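Local atomic coordinates of dihydropyrimidinase (Brevibacillus agri, PDB entry 3SFW), a protein that catalyses the hydrolytic ring opening of dihydropyrimidines such as dihydrouracil to N-carbamoyl-beta-amino acids, probably at a centre built round two zinc ions. Residues Thr107-Ala112 / Gly450-Arg455; Val117-Phe122 / Leu431-Phe436; Val299-Leu304 / Lys356-Leu361. All blocks are in the same frame, centred on the assembly; numbering follows the deposited sequence.

In the fold
From the N terminus, the chain first builds strands outside the barrel and then enters the parallel barrel strands. Helix 101-112 and strand 119-124, which follow each other, open the two longest loops. Interaction 3 is nested innermost: helix 295-305 meets the turn 356-361, closing a short loop on the far side of the chain's centre. Interaction 2 closes the next, where hairpin 431-436 returns to the start of strand 119-124. Interaction 1 is outermost and brings the C-terminal stretch 450-455 back to helix 101-112. None cross. Interactions 1 and 2 touch, through Val453 N and Tyr120 O for instance, whereas interaction 3 lies about 28 Å from interaction 2, centre to centre.

Interaction 1 of 3, residues Thr107-Ala112 / Gly450-Arg455; sequences TWHEKA and GRYVKR
An edge-to-face aromatic pair, His109 against Tyr452, joins the crossover helix of a beta-alpha-beta unit to the C-terminal stretch of the chain. Helix 101-112 connects the parallel strands 86-93 and 119-124 of the amidohydrolase barrel, and residues 450-455 run past it in an irregular, extended path. The imidazole comes edge-on, its CE1 standing 3.4 Å above the plane of the phenol ring and over its centre. The approach is closest at Tyr452 CG, 3.5 Å from His109 CE1, and the other five ring carbons are little farther. With the ring centroids 4.5 Å apart and the planes at 66°, the pair is a tilted T-shape. CE1 lies between two nitrogens, so its C-H is probably polarised enough to suit the electron-rich face beneath it. The tyrosine offers that face because its CG lies anti to the backbone N (chi1 174°), which carries the ring out toward the helix; His109 leaves its helix at a slant, and only the end of its ring reaches across.

The far end of Tyr452 is also held, its OH bonding to the carbonyl oxygen of Glu144, while Ile146 touches the ring. Phe122 of strand 119-124 meets both rings, edge-to-face with His109 and at about 40° with Tyr452, turning the pair into a small aromatic cluster. Replacing Tyr452 with an alanine would probably leave the His109 edge without the face it points at and the Glu144 carbonyl without its hydroxyl partner. What results is an aromatic seam between an outer helix of a beta-alpha barrel and a tail that hydrogen-bonds alongside strand 119-124, through Arg451 and Val453 to Tyr120.

Interaction 2 of 3, residues Val117-Phe122 / Leu431-Phe436; sequences VIDYGF and LSRGAF
Ile118 and Ser432 bring the two backbones to 6.4 Å between their CA atoms, where the start of barrel strand 119-124 faces the type I' turn, Ser432 to Ala435, of a two-residue beta hairpin. The hairpin links strands 422-432 and 435-439, and Ser432 and Ala435 close it with a backbone hydrogen bond in each direction. Arg433 and Gly434 fill the two corners with positive phi, and the turn thereby presents the arginine to the barrel.

Between the two segments Arg433 and Asp119 form a bidentate salt bridge through the NE edge of the guanidinium. NH2 of Arg433 reaches Asp119 OD1 at 2.9 Å with an angle of 165° at the hydrogen, and NE of Arg433 reaches OD2 of Asp119 at the same 2.9 Å, nearly as straight. Each oxygen uses its syn lone pair, and the carboxylate and guanidinium planes differ by just 2°, so the two groups fix each other's rotation. A bend at chi3 (-66°) of the arginine swings its NE edge onto the acid. Neither charge depends on the other alone: OD2 of Asp119 also pairs with Lys382 and OD1 accepts the backbone N of Arg451, while NH1 of Arg433 bridges to Glu26 and NH2 donates to the carbonyl of Ala449. This network of alternating charges ties the start of the barrel strand to the hairpin and to the stretch leading into Arg451, and probably favours an ionised Asp119.

Beside it the contact turns apolar, with CG2 of Ile118 resting 4.0 Å from CB of Ser432. Ser432 OG is too far from the carboxylate to bond with it; instead one water donates to Val117 O and to Ser432 OG, at 2.8 Å each.

Interaction 3 of 3, residues Val299-Leu304 / Lys356-Leu361; sequences VLWSAL and KGKISL
Lys358 lays its aliphatic chain over the indole of Trp301 in a CH-pi contact. CD of Lys358 stands 3.5 Å from the centroid of the five-membered ring and only 6° off the ring normal. Nearer the backbone, CB of Lys358 comes within 3.8 Å of Trp301 CE3, just beyond the rim of the six-membered ring. The chain is extended beyond CG and runs from the CE3 rim across the five-membered ring toward the NE1 edge, with CD dipping nearest its face. Ile359 takes a different side: its CD1 reaches the ring edge at CZ3 of Trp301, 4.3 Å away, while its CG2 lies 4.0 Å from CB of Leu304, one helical turn beyond the tryptophan.

Behind this first shell, Leu349 and Glu352 of helix 345-354 and Leu268 of helix 265-269 also touch Trp301, holding it among the outer helices of the barrel. The backbone of the turn is set by two helix ends. Gly357, at positive phi, completes the Schellman motif that finishes helix 345-354, with Lys358 N bonded to Gly353 O. Ser360 is the N-cap of helix 361-376, its OG taking the backbone N of Gln363. Farther out, a second subunit bonds to this turn, Arg460 of that chain to Gly357 O and Pro461 of that chain to Ser360 OG.

The ammonium group of Lys358 has a long, weak ion pair with Asp298 and makes no hydrogen bond to the indole. Its stem instead supplies methylene hydrogens to the aromatic face, so the contact is probably held mainly by dispersion, with the nearby positive charge adding a modest electrostatic pull.

Interaction 1 of 3, residues Thr107-Ala112 / Gly450-Arg455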
loop_
_atom_site.group_PDB
_atom_site.type_symbol
_atom_site.label_atom_id
_atom_site.label_comp_id
_atom_site.label_asym_id
_atom_site.label_seq_id
_atom_site.Cartn_x
_atom_site.Cartn_y
_atom_site.Cartn_z
ATOM N N THR A 107 35.050 29.241 1.453
ATOM C CA THR A 107 35.992 28.137 1.626
ATOM C C THR A 107 35.921 27.114 0.494
ATOM O O THR A 107 36.971 26.700 -0.078
ATOM C CB THR A 107 35.759 27.454 2.963
ATOM O OG1 THR A 107 36.044 28.396 3.997
ATOM C CG2 THR A 107 36.702 26.222 3.116
ATOM N N TRP A 108 34.699 26.767 0.105
ATOM C CA TRP A 108 34.515 25.871 -1.043
ATOM C C TRP A 108 34.947 26.442 -2.397
ATOM O O TRP A 108 35.524 25.729 -3.208
ATOM C CB TRP A 108 33.071 25.289 -1.079
ATOM C CG TRP A 108 33.003 23.869 -0.654
ATOM C CD1 TRP A 108 32.791 22.787 -1.484
ATOM C CD2 TRP A 108 33.255 23.332 0.652
ATOM N NE1 TRP A 108 32.930 21.616 -0.772
ATOM C CE2 TRP A 108 33.175 21.909 0.542
ATOM C CE3 TRP A 108 33.571 23.902 1.913
ATOM C CZ2 TRP A 108 33.417 21.051 1.633
ATOM C CZ3 TRP A 108 33.749 23.037 3.028
ATOM C CH2 TRP A 108 33.650 21.631 2.875
ATOM N N HIS A 109 34.686 27.738 -2.658
ATOM C CA HIS A 109 35.205 28.344 -3.877
ATOM C C HIS A 109 36.734 28.260 -3.891
ATOM O O HIS A 109 37.332 27.992 -4.941
ATOM C CB HIS A 109 34.743 29.800 -3.981
ATOM C CG HIS A 109 33.370 29.955 -4.570
ATOM N ND1 HIS A 109 33.108 29.736 -5.905
ATOM C CD2 HIS A 109 32.167 30.183 -3.978
ATOM C CE1 HIS A 109 31.818 29.957 -6.133
ATOM N NE2 HIS A 109 31.222 30.199 -4.976
ATOM N N GLU A 110 37.352 28.422 -2.724
ATOM C CA GLU A 110 38.831 28.393 -2.666
ATOM C C GLU A 110 39.374 26.947 -2.876
ATOM O O GLU A 110 40.352 26.774 -3.587
ATOM C CB GLU A 110 39.352 29.040 -1.377
ATOM C CG GLU A 110 40.891 29.039 -1.182
ATOM C CD GLU A 110 41.661 29.791 -2.279
ATOM O OE1 GLU A 110 42.888 29.552 -2.414
ATOM O OE2 GLU A 110 41.058 30.622 -2.999
ATOM N N LYS A 111 38.581 25.927 -2.508
ATOM C CA LYS A 111 38.955 24.541 -2.847
ATOM C C LYS A 111 38.975 24.335 -4.364
ATOM O O LYS A 111 39.790 23.567 -4.888
ATOM C CB LYS A 111 37.994 23.505 -2.212
ATOM C CG LYS A 111 37.991 23.429 -0.742
ATOM C CD LYS A 111 36.939 22.360 -0.282
ATOM C CE LYS A 111 36.855 22.290 1.226
ATOM N NZ LYS A 111 38.161 21.783 1.820
ATOM N N ALA A 112 38.021 24.940 -5.074
ATOM C CA ALA A 112 37.869 24.658 -6.486
ATOM C C ALA A 112 38.642 25.604 -7.428
ATOM O O ALA A 112 39.036 25.227 -8.533
ATOM C CB ALA A 112 36.382 24.629 -6.849
ATOM N N GLY A 450 37.855 24.551 -15.566
ATOM C CA GLY A 450 36.475 24.432 -15.096
ATOM C C GLY A 450 35.976 25.713 -14.488
ATOM O O GLY A 450 36.759 26.518 -13.973
ATOM N N ARG A 451 34.671 25.964 -14.647
ATOM C CA ARG A 451 34.019 27.171 -14.098
ATOM C C ARG A 451 32.875 26.825 -13.154
ATOM O O ARG A 451 32.209 25.797 -13.304
ATOM C CB ARG A 451 33.451 28.074 -15.209
ATOM C CG ARG A 451 34.542 28.510 -16.186
ATOM C CD ARG A 451 34.279 29.887 -16.730
ATOM N NE ARG A 451 33.200 29.869 -17.694
ATOM C CZ ARG A 451 33.339 30.208 -18.980
ATOM N NH1 ARG A 451 32.291 30.134 -19.793
ATOM N NH2 ARG A 451 34.514 30.611 -19.452
ATOM N N TYR A 452 32.663 27.715 -12.194
ATOM C CA TYR A 452 31.567 27.574 -11.230
ATOM C C TYR A 452 30.268 27.830 -11.967
ATOM O O TYR A 452 30.182 28.773 -12.771
ATOM C CB TYR A 452 31.720 28.613 -10.084
ATOM C CG TYR A 452 30.522 28.602 -9.145
ATOM C CD1 TYR A 452 30.310 27.516 -8.287
ATOM C CD2 TYR A 452 29.619 29.690 -9.081
ATOM C CE1 TYR A 452 29.206 27.469 -7.433
ATOM C CE2 TYR A 452 28.484 29.623 -8.271
ATOM C CZ TYR A 452 28.297 28.525 -7.440
ATOM O OH TYR A 452 27.232 28.463 -6.594
ATOM N N VAL A 453 29.248 27.031 -11.668
ATOM C CA VAL A 453 27.918 27.211 -12.286
ATOM C C VAL A 453 26.927 27.765 -11.280
ATOM O O VAL A 453 26.745 27.176 -10.203
ATOM C CB VAL A 453 27.379 25.847 -12.798
ATOM C CG1 VAL A 453 25.981 26.043 -13.459
ATOM C CG2 VAL A 453 28.381 25.290 -13.817
ATOM N N LYS A 454 26.410 28.969 -11.543
ATOM C CA LYS A 454 25.388 29.585 -10.661
ATOM C C LYS A 454 24.031 29.048 -11.080
ATOM O O LYS A 454 23.658 29.167 -12.254
ATOM C CB LYS A 454 25.394 31.144 -10.798
ATOM C CG LYS A 454 26.480 31.882 -9.980
ATOM C CD LYS A 454 26.305 33.437 -10.084
ATOM C CE LYS A 454 26.814 34.240 -8.829
ATOM N NZ LYS A 454 27.997 33.675 -8.078
ATOM N N ARG A 455 23.364 28.318 -10.186
ATOM C CA ARG A 455 22.196 27.553 -10.580
ATOM C C ARG A 455 20.901 28.270 -10.350
ATOM O O ARG A 455 20.810 29.162 -9.487
ATOM C CB ARG A 455 22.238 26.199 -9.847
ATOM C CG ARG A 455 23.543 25.453 -10.252
ATOM C CD ARG A 455 23.725 24.085 -9.533
ATOM N NE ARG A 455 23.800 24.243 -8.077
ATOM C CZ ARG A 455 22.847 23.845 -7.235
ATOM N NH1 ARG A 455 23.021 24.013 -5.914
ATOM N NH2 ARG A 455 21.729 23.236 -7.709
#

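Interaction 2 of 3, residues Val117-Phe122 / Leu431-Phe436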
loop_
_atom_site.group_PDB
_atom_site.type_symbol
_atom_site.label_atom_id
_atom_site.label_comp_id
_atom_site.label_asym_id
_atom_site.label_seq_id
_atom_site.Cartn_x
_atom_site.Cartn_y
_atom_site.Cartn_z
ATOM N N VAL A 117 38.913 20.957 -13.563
ATOM C CA VAL A 117 39.171 20.857 -15.004
ATOM C C VAL A 117 37.863 20.803 -15.770
ATOM O O VAL A 117 37.859 20.969 -16.986
ATOM C CB VAL A 117 40.044 19.646 -15.369
ATOM C CG1 VAL A 117 41.336 19.648 -14.495
ATOM C CG2 VAL A 117 39.290 18.318 -15.175
ATOM N N ILE A 118 36.762 20.638 -15.034
ATOM C CA ILE A 118 35.426 20.744 -15.630
ATOM C C ILE A 118 34.532 21.508 -14.679
ATOM O O ILE A 118 34.959 21.947 -13.595
ATOM C CB ILE A 118 34.800 19.352 -15.937
ATOM C CG1 ILE A 118 35.053 18.388 -14.798
ATOM C CG2 ILE A 118 35.449 18.717 -17.157
ATOM C CD1 ILE A 118 33.958 18.067 -13.977
ATOM N N ASP A 119 33.292 21.783 -15.111
ATOM C CA ASP A 119 32.469 22.752 -14.422
ATOM C C ASP A 119 31.862 22.185 -13.139
ATOM O O ASP A 119 31.719 20.963 -13.005
ATOM C CB ASP A 119 31.364 23.262 -15.333
ATOM C CG ASP A 119 31.904 24.175 -16.415
ATOM O OD1 ASP A 119 33.156 24.351 -16.447
ATOM O OD2 ASP A 119 31.122 24.713 -17.227
ATOM N N TYR A 120 31.513 23.070 -12.200
ATOM C CA TYR A 120 31.080 22.609 -10.865
ATOM C C TYR A 120 30.058 23.565 -10.289
ATOM O O TYR A 120 30.200 24.805 -10.408
ATOM C CB TYR A 120 32.273 22.466 -9.891
ATOM C CG TYR A 120 33.119 23.731 -9.766
ATOM C CD1 TYR A 120 34.118 24.033 -10.721
ATOM C CD2 TYR A 120 32.926 24.619 -8.674
ATOM C CE1 TYR A 120 34.832 25.266 -10.667
ATOM C CE2 TYR A 120 33.637 25.820 -8.602
ATOM C CZ TYR A 120 34.613 26.116 -9.567
ATOM O OH TYR A 120 35.302 27.320 -9.469
ATOM N N GLY A 121 29.121 23.008 -9.526
ATOM C CA GLY A 121 28.302 23.828 -8.685
ATOM C C GLY A 121 28.480 23.353 -7.272
ATOM O O GLY A 121 29.222 22.362 -7.017
ATOM N N PHE A 122 27.828 24.052 -6.336
ATOM C CA PHE A 122 27.791 23.606 -4.955
ATOM C C PHE A 122 26.357 23.425 -4.470
ATOM O O PHE A 122 25.495 24.271 -4.728
ATOM C CB PHE A 122 28.477 24.635 -4.018
ATOM C CG PHE A 122 29.943 24.854 -4.315
ATOM C CD1 PHE A 122 30.804 23.773 -4.613
ATOM C CD2 PHE A 122 30.464 26.146 -4.296
ATOM C CE1 PHE A 122 32.089 23.980 -4.972
ATOM C CE2 PHE A 122 31.805 26.369 -4.667
ATOM C CZ PHE A 122 32.619 25.298 -4.962
ATOM N N LEU A 431 34.507 16.711 -24.237
ATOM C CA LEU A 431 34.579 18.171 -24.380
ATOM C C LEU A 431 33.825 18.839 -23.246
ATOM O O LEU A 431 32.723 18.361 -22.849
ATOM C CB LEU A 431 33.926 18.589 -25.689
ATOM C CG LEU A 431 34.681 18.047 -26.922
ATOM C CD1 LEU A 431 33.706 17.339 -27.864
ATOM C CD2 LEU A 431 35.410 19.192 -27.680
ATOM N N SER A 432 34.378 19.953 -22.778
ATOM C CA SER A 432 33.727 20.821 -21.769
ATOM C C SER A 432 33.693 22.255 -22.328
ATOM O O SER A 432 34.747 22.815 -22.620
ATOM C CB SER A 432 34.487 20.757 -20.442
ATOM O OG SER A 432 34.045 21.786 -19.553
ATOM N N ARG A 433 32.503 22.813 -22.555
ATOM C CA ARG A 433 32.392 24.136 -23.200
ATOM C C ARG A 433 33.242 24.228 -24.483
ATOM O O ARG A 433 33.937 25.207 -24.721
ATOM C CB ARG A 433 32.684 25.264 -22.188
ATOM C CG ARG A 433 31.460 25.572 -21.270
ATOM C CD ARG A 433 31.684 26.655 -20.165
ATOM N NE ARG A 433 32.657 26.229 -19.163
ATOM C CZ ARG A 433 33.985 26.384 -19.249
ATOM N NH1 ARG A 433 34.534 27.242 -20.098
ATOM N NH2 ARG A 433 34.763 25.790 -18.334
ATOM N N GLY A 434 33.178 23.174 -25.286
ATOM C CA GLY A 434 33.764 23.156 -26.629
ATOM C C GLY A 434 35.277 22.906 -26.647
ATOM O O GLY A 434 35.872 22.832 -27.717
ATOM N N ALA A 435 35.905 22.810 -25.476
ATOM C CA ALA A 435 37.333 22.463 -25.427
ATOM C C ALA A 435 37.509 21.035 -24.966
ATOM O O ALA A 435 36.884 20.604 -23.995
ATOM C CB ALA A 435 38.123 23.448 -24.485
ATOM N N PHE A 436 38.454 20.323 -25.575
ATOM C CA PHE A 436 38.723 18.950 -25.138
ATOM C C PHE A 436 39.314 18.949 -23.743
ATOM O O PHE A 436 40.205 19.783 -23.443
ATOM C CB PHE A 436 39.700 18.271 -26.077
ATOM C CG PHE A 436 39.075 17.787 -27.353
ATOM C CD1 PHE A 436 39.274 18.493 -28.533
ATOM C CD2 PHE A 436 38.323 16.610 -27.365
ATOM C CE1 PHE A 436 38.666 18.055 -29.714
ATOM C CE2 PHE A 436 37.743 16.152 -28.513
ATOM C CZ PHE A 436 37.931 16.849 -29.701
HETATM O O HOH W 1 36.370 22.867 -18.460
#

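Interaction 3 of 3, residues Val299-Leu304 / Lys356-Leu361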
loop_
_atom_site.group_PDB
_atom_site.type_symbol
_atom_site.label_atom_id
_atom_site.label_comp_id
_atom_site.label_asym_id
_atom_site.label_seq_id
_atom_site.Cartn_x
_atom_site.Cartn_y
_atom_site.Cartn_z
ATOM N N VAL A 299 15.123 -3.916 -7.273
ATOM C CA VAL A 299 14.102 -2.924 -6.919
ATOM C C VAL A 299 14.583 -1.501 -7.304
ATOM O O VAL A 299 13.808 -0.709 -7.847
ATOM C CB VAL A 299 13.739 -2.999 -5.438
ATOM C CG1 VAL A 299 12.589 -1.972 -5.095
ATOM C CG2 VAL A 299 13.230 -4.439 -5.052
ATOM N N LEU A 300 15.858 -1.193 -7.047
ATOM C CA LEU A 300 16.438 0.100 -7.538
ATOM C C LEU A 300 16.409 0.246 -9.085
ATOM O O LEU A 300 16.012 1.300 -9.630
ATOM C CB LEU A 300 17.883 0.283 -7.032
ATOM C CG LEU A 300 18.011 0.337 -5.508
ATOM C CD1 LEU A 300 19.492 0.284 -5.152
ATOM C CD2 LEU A 300 17.367 1.605 -4.889
ATOM N N TRP A 301 16.780 -0.817 -9.793
ATOM C CA TRP A 301 16.769 -0.770 -11.243
ATOM C C TRP A 301 15.350 -0.571 -11.733
ATOM O O TRP A 301 15.133 0.241 -12.623
ATOM C CB TRP A 301 17.310 -2.084 -11.859
ATOM C CG TRP A 301 18.861 -2.210 -11.874
ATOM C CD1 TRP A 301 19.626 -3.201 -11.262
ATOM C CD2 TRP A 301 19.762 -1.402 -12.597
ATOM N NE1 TRP A 301 20.960 -3.020 -11.572
ATOM C CE2 TRP A 301 21.070 -1.910 -12.381
ATOM C CE3 TRP A 301 19.604 -0.277 -13.436
ATOM C CZ2 TRP A 301 22.184 -1.360 -12.990
ATOM C CZ3 TRP A 301 20.725 0.289 -13.987
ATOM C CH2 TRP A 301 21.990 -0.259 -13.790
ATOM N N SER A 302 14.404 -1.300 -11.143
ATOM C CA SER A 302 12.958 -1.130 -11.494
ATOM C C SER A 302 12.515 0.318 -11.284
ATOM O O SER A 302 11.726 0.860 -12.051
ATOM C CB SER A 302 12.089 -2.025 -10.609
ATOM O OG SER A 302 12.190 -3.366 -11.012
ATOM N N ALA A 303 12.975 0.921 -10.190
ATOM C CA ALA A 303 12.526 2.265 -9.837
ATOM C C ALA A 303 13.084 3.262 -10.852
ATOM O O ALA A 303 12.412 4.230 -11.216
ATOM C CB ALA A 303 13.009 2.627 -8.381
ATOM N N LEU A 304 14.336 3.056 -11.284
ATOM C CA LEU A 304 14.888 3.911 -12.380
ATOM C C LEU A 304 14.102 3.693 -13.695
ATOM O O LEU A 304 13.710 4.666 -14.348
ATOM C CB LEU A 304 16.388 3.566 -12.620
ATOM C CG LEU A 304 17.294 3.999 -11.449
ATOM C CD1 LEU A 304 18.709 3.399 -11.698
ATOM C CD2 LEU A 304 17.454 5.560 -11.403
ATOM N N LYS A 356 21.887 -4.544 -20.383
ATOM C CA LYS A 356 21.123 -5.667 -19.826
ATOM C C LYS A 356 19.617 -5.398 -19.874
ATOM O O LYS A 356 18.828 -6.136 -19.301
ATOM C CB LYS A 356 21.608 -5.989 -18.401
ATOM C CG LYS A 356 23.096 -6.386 -18.375
ATOM C CD LYS A 356 23.549 -6.818 -16.977
ATOM C CE LYS A 356 24.794 -7.730 -17.039
ATOM N NZ LYS A 356 25.183 -8.130 -15.639
ATOM N N GLY A 357 19.223 -4.315 -20.544
ATOM C CA GLY A 357 17.807 -4.033 -20.725
ATOM C C GLY A 357 17.103 -3.545 -19.477
ATOM O O GLY A 357 15.857 -3.527 -19.409
ATOM N N LYS A 358 17.873 -3.114 -18.473
ATOM C CA LYS A 358 17.241 -2.580 -17.264
ATOM C C LYS A 358 16.712 -1.181 -17.395
ATOM O O LYS A 358 15.722 -0.840 -16.750
ATOM C CB LYS A 358 18.184 -2.671 -16.071
ATOM C CG LYS A 358 18.598 -4.136 -15.891
ATOM C CD LYS A 358 19.355 -4.427 -14.642
ATOM C CE LYS A 358 19.698 -5.941 -14.576
ATOM N NZ LYS A 358 20.553 -6.260 -13.368
ATOM N N ILE A 359 17.369 -0.378 -18.222
ATOM C CA ILE A 359 16.886 0.958 -18.557
ATOM C C ILE A 359 17.163 1.122 -20.053
ATOM O O ILE A 359 18.047 0.445 -20.566
ATOM C CB ILE A 359 17.669 2.070 -17.802
ATOM C CG1 ILE A 359 19.191 1.810 -17.870
ATOM C CG2 ILE A 359 17.274 2.131 -16.286
ATOM C CD1 ILE A 359 20.019 3.030 -17.248
ATOM N N SER A 360 16.509 2.090 -20.720
ATOM C CA SER A 360 16.824 2.360 -22.134
ATOM C C SER A 360 18.052 3.273 -22.284
ATOM O O SER A 360 18.472 3.921 -21.328
ATOM C CB SER A 360 15.645 2.978 -22.873
ATOM O OG SER A 360 15.397 4.290 -22.438
ATOM N N LEU A 361 18.610 3.342 -23.494
ATOM C CA LEU A 361 19.749 4.229 -23.720
ATOM C C LEU A 361 19.305 5.685 -23.495
ATOM O O LEU A 361 20.058 6.487 -22.944
ATOM C CB LEU A 361 20.294 4.054 -25.149
ATOM C CG LEU A 361 21.503 4.913 -25.501
ATOM C CD1 LEU A 361 22.614 4.723 -24.490
ATOM C CD2 LEU A 361 22.002 4.546 -26.885
#